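Local coordinates for protein aminotransferase class I and II (PDB 3OP7) that probably transfers amino groups between amino acids and keto acids, using a covalently bound pyridoxal phosphate cofactor held as an internal aldimine, at residues 281-286 / 352-357. Residues are numbered along the deposited sequence; the frame is centred on the assembly and turned at random.
Sequences LEENLA and CEQETL
Asn-284 and Gln-354 meet amide to amide: NE2 of Gln-354 donates to OD1 of Asn-284 at 3.1 Å, with a nearly straight N-H...O angle of 166°. The donor approaches almost in line with the Asn-284 carbonyl, and OD1 lies in the plane of the Gln-354 amide, although the two amide planes are turned 60° apart. On the other branch of Asn-284, ND2 is 2.8 Å from the backbone O of Cys-352, but the N-H points well off that oxygen and the bond is weak; its stronger partner is the carbonyl O of Phe-350. These two backbone carbonyls mark the ND2 branch, and OD1 takes the Gln-354 N-H, so both ends of this buried amide are engaged. In Gln-354, chi1 of -166° sets CG anti to the backbone N, and the extended chain beyond it brings NE2 across, also 3.8 Å from CB of Glu-283. Beside the polar pair, methyl CD2 of Leu-357 packs 3.6 Å from the backbone O of Asn-284 and 3.9 Å from its CB. Ile-287, further along the same helix, receives both Gln-354 and Leu-357. Gln-354 begins helix 354-368, with Glu-353 at the N-cap position; through its bonds to Gln-354 and Phe-350, Asn-284 joins helix 270-294 to this helix start and to the connection from strand 345-348 of the antiparallel sheet.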
loop_
_atom_site.group_PDB
_atom_site.type_symbol
_atom_site.label_atom_id
_atom_site.label_comp_id
_atom_site.label_asym_id
_atom_site.label_seq_id
_atom_site.Cartn_x
_atom_site.Cartn_y
_atom_site.Cartn_z
ATOM N N LEU A 281 -15.230 -24.566 -0.250
ATOM C CA LEU A 281 -16.165 -24.042 0.777
ATOM C C LEU A 281 -17.248 -25.021 1.229
ATOM O O LEU A 281 -17.420 -25.245 2.445
ATOM C CB LEU A 281 -16.837 -22.762 0.278
ATOM C CG LEU A 281 -15.989 -21.528 0.282
ATOM C CD1 LEU A 281 -16.742 -20.455 -0.495
ATOM C CD2 LEU A 281 -15.766 -21.118 1.738
ATOM N N GLU A 282 -17.999 -25.607 0.299
ATOM C CA GLU A 282 -19.105 -26.488 0.670
ATOM C C GLU A 282 -18.628 -27.775 1.348
ATOM O O GLU A 282 -19.149 -28.166 2.367
ATOM C CB GLU A 282 -19.966 -26.836 -0.555
ATOM C CG GLU A 282 -20.589 -25.599 -1.210
ATOM C CD GLU A 282 -21.478 -25.931 -2.406
ATOM O OE1 GLU A 282 -21.400 -27.063 -2.906
ATOM O OE2 GLU A 282 -22.252 -25.053 -2.843
ATOM N N GLU A 283 -17.594 -28.396 0.804
ATOM C CA GLU A 283 -17.063 -29.620 1.409
ATOM C C GLU A 283 -16.454 -29.387 2.798
ATOM O O GLU A 283 -16.651 -30.205 3.710
ATOM C CB GLU A 283 -16.035 -30.254 0.468
ATOM C CG GLU A 283 -16.694 -30.787 -0.791
ATOM C CD GLU A 283 -15.715 -31.386 -1.789
ATOM O OE1 GLU A 283 -14.621 -31.848 -1.369
ATOM O OE2 GLU A 283 -16.057 -31.404 -2.999
ATOM N N ASN A 284 -15.702 -28.288 2.961
ATOM C CA ASN A 284 -15.083 -27.991 4.252
ATOM C C ASN A 284 -16.099 -27.469 5.256
ATOM O O ASN A 284 -16.075 -27.857 6.443
ATOM C CB ASN A 284 -13.904 -27.043 4.095
ATOM C CG ASN A 284 -12.752 -27.695 3.437
ATOM O OD1 ASN A 284 -12.913 -28.725 2.791
ATOM N ND2 ASN A 284 -11.552 -27.130 3.612
ATOM N N LEU A 285 -17.075 -26.699 4.783
ATOM C CA LEU A 285 -18.147 -26.263 5.673
ATOM C C LEU A 285 -18.952 -27.462 6.175
ATOM O O LEU A 285 -19.346 -27.490 7.355
ATOM C CB LEU A 285 -19.040 -25.216 5.017
ATOM C CG LEU A 285 -20.049 -24.497 5.915
ATOM C CD1 LEU A 285 -19.468 -24.058 7.262
ATOM C CD2 LEU A 285 -20.631 -23.348 5.176
ATOM N N ALA A 286 -19.213 -28.454 5.317
ATOM C CA ALA A 286 -19.958 -29.652 5.775
ATOM C C ALA A 286 -19.198 -30.403 6.877
ATOM O O ALA A 286 -19.790 -30.931 7.797
ATOM C CB ALA A 286 -20.305 -30.603 4.610
ATOM N N CYS A 352 -9.103 -23.960 4.297
ATOM C CA CYS A 352 -7.738 -24.419 4.113
ATOM C C CYS A 352 -7.773 -25.859 3.572
ATOM O O CYS A 352 -8.857 -26.392 3.274
ATOM C CB CYS A 352 -7.013 -24.385 5.468
ATOM S SG CYS A 352 -7.781 -25.423 6.753
ATOM N N GLU A 353 -6.590 -26.477 3.460
ATOM C CA GLU A 353 -6.490 -27.866 3.029
ATOM C C GLU A 353 -7.343 -28.717 3.960
ATOM O O GLU A 353 -7.260 -28.634 5.199
ATOM C CB GLU A 353 -5.026 -28.338 2.995
ATOM N N GLN A 354 -8.198 -29.522 3.349
ATOM C CA GLN A 354 -9.172 -30.280 4.088
ATOM C C GLN A 354 -8.535 -31.157 5.162
ATOM O O GLN A 354 -9.141 -31.378 6.224
ATOM C CB GLN A 354 -10.002 -31.140 3.130
ATOM C CG GLN A 354 -11.228 -31.705 3.756
ATOM C CD GLN A 354 -12.120 -32.443 2.760
ATOM O OE1 GLN A 354 -12.082 -33.666 2.685
ATOM N NE2 GLN A 354 -12.930 -31.704 2.006
ATOM N N GLU A 355 -7.338 -31.681 4.894
ATOM C CA GLU A 355 -6.613 -32.569 5.813
ATOM C C GLU A 355 -6.209 -31.855 7.098
ATOM O O GLU A 355 -6.233 -32.431 8.208
ATOM C CB GLU A 355 -5.325 -33.084 5.136
ATOM C CG GLU A 355 -5.556 -34.071 3.982
ATOM C CD GLU A 355 -5.439 -33.412 2.612
ATOM O OE1 GLU A 355 -5.923 -32.274 2.441
ATOM O OE2 GLU A 355 -4.859 -34.052 1.706
ATOM N N THR A 356 -5.775 -30.605 6.904
ATOM C CA THR A 356 -5.319 -29.737 7.995
ATOM C C THR A 356 -6.529 -29.336 8.859
ATOM O O THR A 356 -6.419 -29.367 10.091
ATOM C CB THR A 356 -4.514 -28.516 7.497
ATOM O OG1 THR A 356 -3.271 -28.958 6.922
ATOM C CG2 THR A 356 -4.207 -27.547 8.643
ATOM N N LEU A 357 -7.674 -29.049 8.216
ATOM C CA LEU A 357 -8.938 -28.791 8.926
ATOM C C LEU A 357 -9.269 -29.962 9.799
ATOM O O LEU A 357 -9.511 -29.786 11.000
ATOM C CB LEU A 357 -10.129 -28.499 7.990
ATOM C CG LEU A 357 -11.492 -28.221 8.673
ATOM C CD1 LEU A 357 -11.405 -26.990 9.616
ATOM C CD2 LEU A 357 -12.673 -28.048 7.671
#